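Local coordinates for HutD family protein (Pseudomonas aeruginosa, PDB 1YLL) that is of unknown function but, as a HutD family member of the cupin clan, folds into beta-barrels, at residues 42-47 / 111-116; 139-144 / 193-198; 151-156 / 178-183. All blocks are in the same frame, centred on the assembly; numbering follows the deposited sequence.

In the fold
All three interactions are antiparallel strand pairs, but they lie at different depths. Interaction 1 is wholly buried near the centre of the chain, and its sheet packs against that of interaction 2: Trp42 and Leu44 meet Leu143 of strand 141-146, and Trp42 also meets Leu195. Interaction 2 is mostly buried, although a polar, water-linked end reaches the surface. Interaction 3, furthest out, has one apolar face and one partly exposed polar face. It touches interaction 2, where Leu142 CD2 lies 3.3 Å from Trp180 CE2; strand 141-146 precedes 151-155 in the chain and 178-184 precedes 187-197, so the two contacts, though in different sheets, probably belong to one barrel. Interactions 1 and 3 do not touch.

Interaction 1: residues 42-47 / 111-116; sequences WRLSIA and FNLIYA
Arg43 leaves its strand with CG anti to the backbone N (chi1 178°) and runs extended as far as NE. Its CB lies 4.2 Å from Ile114 O, the carbonyl that also accepts the Arg43 backbone N-H at 2.8 Å. Further out, NE turns to Glu28 of the neighbouring strand 24-31 in a salt bridge, while at the tip NH2 has Ile114 CD1 beside it, 3.9 Å away and in the guanidinium plane. Ser45 CB covers one face of the same group, near its rim. The two strands are central neighbours in an antiparallel sheet of a barrel consistent with the cupin clan, with Arg43-Ile114 and Ser45-Asn112 as the hydrogen-bonded pairs between these segments; Asn112 N reaches Ser45 O at 2.7 Å. On the face carrying Trp42, Leu44 and Ile46 the contact is apolar. Leu44 crosses Phe111 obliquely, both methyls coming from one side of the ring near its far end, CD1 3.6 Å from Phe111 CE1 and CD2 3.5 Å from Phe111 CZ; the ring stacks with Phe145. At Trp42-Tyr115 the strands close to 4.0 Å between CA atoms, so that CB meets CB while both aromatic rings swing away, the indole lying edge-to-face with His120.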
loop_
_atom_site.group_PDB
_atom_site.type_symbol
_atom_site.label_atom_id
_atom_site.label_comp_id
_atom_site.label_asym_id
_atom_site.label_seq_id
_atom_site.Cartn_x
_atom_site.Cartn_y
_atom_site.Cartn_z
ATOM N N TRP D 42 18.344 1.211 24.685
ATOM C CA TRP D 42 18.584 2.145 23.590
ATOM C C TRP D 42 17.597 3.283 23.784
ATOM O O TRP D 42 16.534 3.127 24.412
ATOM C CB TRP D 42 18.442 1.504 22.189
ATOM C CG TRP D 42 17.140 0.830 21.907
ATOM C CD1 TRP D 42 16.908 -0.520 21.876
ATOM C CD2 TRP D 42 15.896 1.454 21.584
ATOM N NE1 TRP D 42 15.608 -0.770 21.558
ATOM C CE2 TRP D 42 14.953 0.420 21.379
ATOM C CE3 TRP D 42 15.481 2.792 21.448
ATOM C CZ2 TRP D 42 13.604 0.674 21.052
ATOM C CZ3 TRP D 42 14.147 3.041 21.117
ATOM C CH2 TRP D 42 13.223 1.990 20.928
ATOM N N ARG D 43 17.987 4.449 23.294
ATOM C CA ARG D 43 17.166 5.633 23.395
ATOM C C ARG D 43 17.379 6.484 22.151
ATOM O O ARG D 43 18.520 6.655 21.695
ATOM C CB ARG D 43 17.581 6.450 24.612
ATOM C CG ARG D 43 16.836 7.728 24.809
ATOM C CD ARG D 43 17.180 8.267 26.182
ATOM N NE ARG D 43 16.794 9.661 26.381
ATOM C CZ ARG D 43 17.538 10.712 26.039
ATOM N NH1 ARG D 43 17.091 11.936 26.286
ATOM N NH2 ARG D 43 18.702 10.557 25.434
ATOM N N LEU D 44 16.285 7.009 21.615
ATOM C CA LEU D 44 16.339 7.861 20.424
ATOM C C LEU D 44 15.818 9.222 20.860
ATOM O O LEU D 44 14.806 9.314 21.575
ATOM C CB LEU D 44 15.407 7.289 19.346
ATOM C CG LEU D 44 15.749 7.014 17.877
ATOM C CD1 LEU D 44 14.670 7.666 16.989
ATOM C CD2 LEU D 44 17.169 7.439 17.506
ATOM N N SER D 45 16.462 10.290 20.430
ATOM C CA SER D 45 15.999 11.603 20.859
ATOM C C SER D 45 16.451 12.701 19.905
ATOM O O SER D 45 17.310 12.479 19.046
ATOM C CB SER D 45 16.590 11.925 22.237
ATOM O OG SER D 45 18.030 11.913 22.184
ATOM N N ILE D 46 15.844 13.878 20.082
ATOM C CA ILE D 46 16.214 15.068 19.326
ATOM C C ILE D 46 16.668 16.050 20.397
ATOM O O ILE D 46 16.008 16.192 21.421
ATOM C CB ILE D 46 15.028 15.717 18.633
ATOM C CG1 ILE D 46 14.514 14.841 17.511
ATOM C CG2 ILE D 46 15.445 17.090 18.079
ATOM C CD1 ILE D 46 13.098 15.302 17.158
ATOM N N ALA D 47 17.788 16.719 20.199
ATOM C CA ALA D 47 18.211 17.681 21.209
ATOM C C ALA D 47 18.386 19.038 20.559
ATOM O O ALA D 47 18.602 19.136 19.347
ATOM C CB ALA D 47 19.511 17.239 21.879
ATOM N N PHE D 111 19.829 14.780 16.135
ATOM C CA PHE D 111 19.108 13.522 16.250
ATOM C C PHE D 111 20.139 12.571 16.876
ATOM O O PHE D 111 21.261 12.447 16.367
ATOM C CB PHE D 111 18.724 13.110 14.833
ATOM C CG PHE D 111 18.063 11.780 14.738
ATOM C CD1 PHE D 111 16.778 11.578 15.279
ATOM C CD2 PHE D 111 18.690 10.734 14.090
ATOM C CE1 PHE D 111 16.157 10.342 15.166
ATOM C CE2 PHE D 111 18.061 9.488 13.972
ATOM C CZ PHE D 111 16.802 9.298 14.513
ATOM N N ASN D 112 19.742 11.891 17.957
ATOM C CA ASN D 112 20.686 11.068 18.707
ATOM C C ASN D 112 20.229 9.659 18.916
ATOM O O ASN D 112 19.108 9.472 19.336
ATOM C CB ASN D 112 20.838 11.642 20.128
ATOM C CG ASN D 112 21.816 12.794 20.216
ATOM O OD1 ASN D 112 23.021 12.605 20.075
ATOM N ND2 ASN D 112 21.298 13.991 20.465
ATOM N N LEU D 113 21.113 8.680 18.669
ATOM C CA LEU D 113 20.801 7.284 19.007
ATOM C C LEU D 113 21.823 6.976 20.106
ATOM O O LEU D 113 22.985 7.262 19.924
ATOM C CB LEU D 113 21.135 6.338 17.840
ATOM C CG LEU D 113 20.560 4.909 17.723
ATOM C CD1 LEU D 113 21.590 3.965 17.187
ATOM C CD2 LEU D 113 19.921 4.404 18.986
ATOM N N ILE D 114 21.381 6.451 21.245
ATOM C CA ILE D 114 22.320 6.049 22.295
ATOM C C ILE D 114 21.929 4.610 22.603
ATOM O O ILE D 114 20.760 4.352 22.856
ATOM C CB ILE D 114 22.144 6.936 23.539
ATOM C CG1 ILE D 114 22.372 8.402 23.135
ATOM C CG2 ILE D 114 23.112 6.501 24.689
ATOM C CD1 ILE D 114 22.215 9.385 24.274
ATOM N N TYR D 115 22.895 3.690 22.592
ATOM C CA TYR D 115 22.544 2.309 22.881
ATOM C C TYR D 115 23.686 1.558 23.557
ATOM O O TYR D 115 24.851 1.950 23.471
ATOM C CB TYR D 115 22.125 1.576 21.604
ATOM C CG TYR D 115 23.239 1.285 20.637
ATOM C CD1 TYR D 115 23.871 0.037 20.598
ATOM C CD2 TYR D 115 23.682 2.262 19.751
ATOM C CE1 TYR D 115 24.904 -0.226 19.696
ATOM C CE2 TYR D 115 24.718 2.013 18.839
ATOM C CZ TYR D 115 25.329 0.763 18.816
ATOM O OH TYR D 115 26.365 0.545 17.945
ATOM N N ALA D 116 23.309 0.482 24.245
ATOM C CA ALA D 116 24.245 -0.376 24.972
ATOM C C ALA D 116 24.743 -1.453 23.982
ATOM O O ALA D 116 24.031 -2.411 23.690
ATOM C CB ALA D 116 23.493 -1.007 26.139
#

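Interaction 2: residues 139-144 / 193-198; sequences ASTLLL and VELDSL
Strands 141-144 and 193-197 pair antiparallel within a sheet that probably forms part of the C-terminal cupin-like barrel, flanked by strand 168-171 beside the first and strand 120-129 beside the second. The backbone ladder is carried by two hydrogen-bonded pairs. Leu143 and Val193 exchange both bonds at close range, the one from Leu143 N to Val193 O being 2.8 Å and almost straight at 176°. Thr141 and Leu195 do the same less evenly, since Leu195 N approaches Thr141 O from 28° above the carbonyl plane.

Apolar contacts lie on both faces. On the face of Thr141, Leu143, Val193 and Leu195, Leu143 crosses Leu195 obliquely, CD1 to CD1 at 4.0 Å. On the face of Leu142 and Glu194, Leu142 CD1 rests against the methylene CG of Glu194 at 3.6 Å, the two side chains running alongside each other. Beyond CG the Glu194 chain is extended, and its carboxylate forms a salt bridge through OE1 with Arg123 of the second subunit, so this strand also faces a subunit interface.

The polar contacts gather where the ladder frays before Thr141. One water accepts from Ala139 N and donates to Glu194 OE2. A second water donates to Asp196 OD1, accepts from Ser197 N and bonds to Ser140 OG. Asp196 OD1 also takes the backbone N-H of Ser140 at 2.9 Å, met from 39° above the carboxylate plane.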
loop_
_atom_site.group_PDB
_atom_site.type_symbol
_atom_site.label_atom_id
_atom_site.label_comp_id
_atom_site.label_asym_id
_atom_site.label_seq_id
_atom_site.Cartn_x
_atom_site.Cartn_y
_atom_site.Cartn_z
ATOM N N ALA D 139 15.848 -7.184 11.044
ATOM C CA ALA D 139 15.908 -6.502 12.337
ATOM C C ALA D 139 14.583 -6.578 13.059
ATOM O O ALA D 139 13.510 -6.367 12.462
ATOM C CB ALA D 139 16.315 -5.040 12.160
ATOM N N SER D 140 14.678 -6.842 14.355
ATOM C CA SER D 140 13.504 -6.959 15.206
ATOM C C SER D 140 12.946 -5.599 15.578
ATOM O O SER D 140 11.758 -5.465 15.844
ATOM C CB SER D 140 13.857 -7.726 16.471
ATOM O OG SER D 140 14.827 -7.038 17.222
ATOM N N THR D 141 13.813 -4.586 15.628
ATOM C CA THR D 141 13.329 -3.245 15.935
ATOM C C THR D 141 13.701 -2.260 14.839
ATOM O O THR D 141 14.854 -2.245 14.391
ATOM C CB THR D 141 13.903 -2.736 17.265
ATOM O OG1 THR D 141 13.327 -3.483 18.348
ATOM C CG2 THR D 141 13.573 -1.246 17.457
ATOM N N LEU D 142 12.718 -1.501 14.363
ATOM C CA LEU D 142 12.971 -0.461 13.372
ATOM C C LEU D 142 12.423 0.882 13.861
ATOM O O LEU D 142 11.267 0.992 14.246
ATOM C CB LEU D 142 12.364 -0.788 11.987
ATOM C CG LEU D 142 12.329 0.427 11.018
ATOM C CD1 LEU D 142 13.750 0.814 10.612
ATOM C CD2 LEU D 142 11.534 0.136 9.760
ATOM N N LEU D 143 13.277 1.905 13.882
ATOM C CA LEU D 143 12.837 3.237 14.223
ATOM C C LEU D 143 13.070 3.994 12.908
ATOM O O LEU D 143 14.181 4.008 12.371
ATOM C CB LEU D 143 13.704 3.830 15.344
ATOM C CG LEU D 143 13.690 2.994 16.623
ATOM C CD1 LEU D 143 14.780 3.454 17.584
ATOM C CD2 LEU D 143 12.307 3.114 17.230
ATOM N N LEU D 144 12.021 4.592 12.341
ATOM C CA LEU D 144 12.187 5.300 11.070
ATOM C C LEU D 144 11.781 6.755 11.304
ATOM O O LEU D 144 10.600 7.067 11.445
ATOM C CB LEU D 144 11.306 4.637 9.986
ATOM C CG LEU D 144 11.509 5.042 8.533
ATOM C CD1 LEU D 144 11.134 6.487 8.354
ATOM C CD2 LEU D 144 12.964 4.819 8.093
ATOM N N VAL D 193 16.839 3.489 11.603
ATOM C CA VAL D 193 17.645 2.949 12.713
ATOM C C VAL D 193 17.140 1.522 12.993
ATOM O O VAL D 193 15.957 1.346 13.270
ATOM C CB VAL D 193 17.481 3.813 13.970
ATOM C CG1 VAL D 193 18.255 3.183 15.141
ATOM C CG2 VAL D 193 18.061 5.197 13.710
ATOM N N GLU D 194 18.020 0.520 12.916
ATOM C CA GLU D 194 17.594 -0.859 13.154
ATOM C C GLU D 194 18.416 -1.405 14.299
ATOM O O GLU D 194 19.623 -1.162 14.370
ATOM C CB GLU D 194 17.740 -1.692 11.862
ATOM C CG GLU D 194 16.866 -1.069 10.753
ATOM C CD GLU D 194 17.200 -1.497 9.332
ATOM O OE1 GLU D 194 17.243 -0.601 8.420
ATOM O OE2 GLU D 194 17.385 -2.712 9.128
ATOM N N LEU D 195 17.740 -2.113 15.193
ATOM C CA LEU D 195 18.377 -2.684 16.368
ATOM C C LEU D 195 17.965 -4.150 16.507
ATOM O O LEU D 195 16.870 -4.538 16.105
ATOM C CB LEU D 195 17.911 -1.918 17.618
ATOM C CG LEU D 195 18.386 -0.453 17.697
ATOM C CD1 LEU D 195 17.304 0.451 18.271
ATOM C CD2 LEU D 195 19.602 -0.394 18.583
ATOM N N ASP D 196 18.876 -4.946 17.049
ATOM C CA ASP D 196 18.609 -6.349 17.341
ATOM C C ASP D 196 19.180 -6.591 18.714
ATOM O O ASP D 196 20.186 -5.994 19.090
ATOM C CB ASP D 196 19.260 -7.260 16.327
ATOM C CG ASP D 196 18.362 -7.509 15.141
ATOM O OD1 ASP D 196 17.213 -7.949 15.366
ATOM O OD2 ASP D 196 18.816 -7.273 14.006
ATOM N N SER D 197 18.523 -7.470 19.454
ATOM C CA SER D 197 18.901 -7.764 20.826
ATOM C C SER D 197 19.767 -8.991 20.990
ATOM O O SER D 197 19.612 -9.980 20.275
ATOM C CB SER D 197 17.652 -7.963 21.674
ATOM O OG SER D 197 16.808 -6.826 21.594
ATOM N N LEU D 198 20.661 -8.921 21.965
ATOM C CA LEU D 198 21.520 -10.047 22.257
ATOM C C LEU D 198 20.616 -11.203 22.626
ATOM O O LEU D 198 19.678 -11.037 23.387
ATOM C CB LEU D 198 22.425 -9.716 23.441
ATOM C CG LEU D 198 23.062 -10.952 24.076
ATOM C CD1 LEU D 198 24.076 -11.527 23.115
ATOM C CD2 LEU D 198 23.719 -10.553 25.429
HETATM O O HOH W 1 17.990 -5.894 9.064
HETATM O O HOH W 2 16.396 -8.987 17.895
#

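Interaction 3: residues 151-156 / 178-183; sequences VAISLQ and QHWRLT
The two faces of this antiparallel pair differ sharply. On the face bearing Ile153, Leu155, Trp180 and Leu182 the packing is close and apolar. Leu155, its CG anti to the backbone N (chi1 169°), sets CD1 over the six-membered ring of Trp180, 3.9 Å from the centroid and only 7° off the ring normal, a clear CH-pi contact. Its other methyl, CD2, reaches towards Trp180 CH2. Ile153 approaches the same indole from the edge, with CG2 3.9 Å from Trp180 CE3, while its CG1 lies 3.6 Å from Leu182 CD2. The indole also stacks with Trp135 of the adjacent strand 132-137, so it meets both strands that flank its own, Leu155 and Ile153 on one and Trp135 on the other.

The opposite face, with Ala152, Ser154, Arg181 and Thr183, is more polar; Ala152, Arg181 and Thr183 are partly exposed, while Ser154 is buried and packs on Gln158 of a third subunit. A tight spot here is the pair of methyls Ala152 CB and Thr183 CG2, 3.2 Å apart. Ser154 OG sits against Arg181 CB and is hydrogen-bonded to a water, which donates to His179 O. The same carbonyl accepts Gln156 N. Where strand 151-155 ends, Gln156, exposed and bent at chi2, folds back so that OE1 takes His179 N, near the start of the partner strand, at 2.7 Å, met from above the amide plane. His179 itself points its ring away, bonding through NE2 to Asp134.

The ladder, with Ala152-Thr183 and Ser154-Arg181 as hydrogen-bonded pairs, joins the two middle strands of a four-stranded antiparallel sheet. A sheet apolar on its inward face and polar on its outer one is consistent with the wall of a cupin-type beta-barrel.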
loop_
_atom_site.group_PDB
_atom_site.type_symbol
_atom_site.label_atom_id
_atom_site.label_comp_id
_atom_site.label_asym_id
_atom_site.label_seq_id
_atom_site.Cartn_x
_atom_site.Cartn_y
_atom_site.Cartn_z
ATOM N N VAL D 151 6.417 11.290 4.151
ATOM C CA VAL D 151 6.811 9.917 3.889
ATOM C C VAL D 151 5.792 8.878 4.295
ATOM O O VAL D 151 5.421 8.762 5.470
ATOM C CB VAL D 151 8.151 9.574 4.576
ATOM C CG1 VAL D 151 8.521 8.108 4.305
ATOM C CG2 VAL D 151 9.251 10.490 4.036
ATOM N N ALA D 152 5.342 8.107 3.312
ATOM C CA ALA D 152 4.383 7.045 3.563
ATOM C C ALA D 152 5.155 5.729 3.687
ATOM O O ALA D 152 6.072 5.471 2.918
ATOM C CB ALA D 152 3.363 6.961 2.427
ATOM N N ILE D 153 4.748 4.902 4.638
ATOM C CA ILE D 153 5.423 3.634 4.885
ATOM C C ILE D 153 4.530 2.423 4.706
ATOM O O ILE D 153 3.386 2.407 5.161
ATOM C CB ILE D 153 5.927 3.522 6.343
ATOM C CG1 ILE D 153 6.700 4.764 6.755
ATOM C CG2 ILE D 153 6.819 2.297 6.482
ATOM C CD1 ILE D 153 7.077 4.770 8.246
ATOM N N SER D 154 5.046 1.404 4.033
ATOM C CA SER D 154 4.266 0.193 3.910
ATOM C C SER D 154 5.181 -0.941 4.360
ATOM O O SER D 154 6.400 -0.847 4.217
ATOM C CB SER D 154 3.791 -0.006 2.475
ATOM O OG SER D 154 4.866 -0.353 1.644
ATOM N N LEU D 155 4.583 -1.974 4.949
ATOM C CA LEU D 155 5.297 -3.150 5.439
ATOM C C LEU D 155 4.596 -4.373 4.843
ATOM O O LEU D 155 3.380 -4.540 5.016
ATOM C CB LEU D 155 5.253 -3.205 6.965
ATOM C CG LEU D 155 5.716 -4.475 7.707
ATOM C CD1 LEU D 155 7.148 -4.842 7.327
ATOM C CD2 LEU D 155 5.644 -4.224 9.203
ATOM N N GLN D 156 5.363 -5.223 4.169
ATOM C CA GLN D 156 4.824 -6.416 3.497
ATOM C C GLN D 156 3.719 -6.021 2.502
ATOM O O GLN D 156 2.735 -6.751 2.319
ATOM C CB GLN D 156 4.296 -7.438 4.516
ATOM C CG GLN D 156 5.213 -7.716 5.726
ATOM C CD GLN D 156 6.532 -8.404 5.386
ATOM O OE1 GLN D 156 7.303 -7.933 4.547
ATOM N NE2 GLN D 156 6.804 -9.520 6.057
ATOM N N GLN D 178 11.512 -8.799 6.774
ATOM C CA GLN D 178 10.510 -7.782 6.519
ATOM C C GLN D 178 10.784 -7.008 5.250
ATOM O O GLN D 178 11.944 -6.693 4.937
ATOM C CB GLN D 178 10.464 -6.774 7.680
ATOM C CG GLN D 178 10.415 -7.393 9.093
ATOM C CD GLN D 178 9.141 -8.218 9.335
ATOM O OE1 GLN D 178 9.172 -9.247 10.027
ATOM N NE2 GLN D 178 8.035 -7.773 8.775
ATOM N N HIS D 179 9.726 -6.665 4.529
ATOM C CA HIS D 179 9.872 -5.872 3.325
ATOM C C HIS D 179 9.294 -4.492 3.601
ATOM O O HIS D 179 8.085 -4.317 3.764
ATOM C CB HIS D 179 9.162 -6.514 2.118
ATOM C CG HIS D 179 9.418 -5.788 0.841
ATOM N ND1 HIS D 179 8.675 -6.000 -0.302
ATOM C CD2 HIS D 179 10.324 -4.827 0.529
ATOM C CE1 HIS D 179 9.108 -5.196 -1.261
ATOM N NE2 HIS D 179 10.110 -4.476 -0.781
ATOM N N TRP D 180 10.178 -3.505 3.699
ATOM C CA TRP D 180 9.797 -2.127 3.977
ATOM C C TRP D 180 9.857 -1.251 2.736
ATOM O O TRP D 180 10.860 -1.262 2.020
ATOM C CB TRP D 180 10.758 -1.499 5.010
ATOM C CG TRP D 180 10.724 -2.119 6.353
ATOM C CD1 TRP D 180 11.590 -3.048 6.866
ATOM C CD2 TRP D 180 9.795 -1.816 7.387
ATOM N NE1 TRP D 180 11.254 -3.330 8.161
ATOM C CE2 TRP D 180 10.154 -2.590 8.509
ATOM C CE3 TRP D 180 8.688 -0.957 7.470
ATOM C CZ2 TRP D 180 9.445 -2.533 9.716
ATOM C CZ3 TRP D 180 7.972 -0.896 8.689
ATOM C CH2 TRP D 180 8.361 -1.678 9.781
ATOM N N ARG D 181 8.813 -0.452 2.505
ATOM C CA ARG D 181 8.794 0.444 1.360
ATOM C C ARG D 181 8.365 1.843 1.786
ATOM O O ARG D 181 7.394 1.995 2.512
ATOM C CB ARG D 181 7.851 -0.072 0.265
ATOM C CG ARG D 181 7.863 0.854 -0.970
ATOM C CD ARG D 181 6.873 0.410 -2.046
ATOM N NE ARG D 181 7.121 -0.952 -2.488
ATOM C CZ ARG D 181 8.204 -1.343 -3.155
ATOM N NH1 ARG D 181 9.151 -0.465 -3.472
ATOM N NH2 ARG D 181 8.344 -2.618 -3.496
ATOM N N LEU D 182 9.106 2.862 1.368
ATOM C CA LEU D 182 8.754 4.226 1.715
ATOM C C LEU D 182 8.461 4.960 0.424
ATOM O O LEU D 182 9.114 4.735 -0.599
ATOM C CB LEU D 182 9.919 4.936 2.397
ATOM C CG LEU D 182 10.509 4.200 3.600
ATOM C CD1 LEU D 182 11.690 5.019 4.099
ATOM C CD2 LEU D 182 9.509 4.019 4.674
ATOM N N THR D 183 7.497 5.863 0.488
ATOM C CA THR D 183 7.151 6.645 -0.679
ATOM C C THR D 183 6.967 8.109 -0.276
ATOM O O THR D 183 6.593 8.406 0.859
ATOM C CB THR D 183 5.876 6.100 -1.314
ATOM O OG1 THR D 183 5.536 6.909 -2.441
ATOM C CG2 THR D 183 4.756 6.113 -0.325
HETATM O O HOH W 3 6.067 -3.114 1.895
#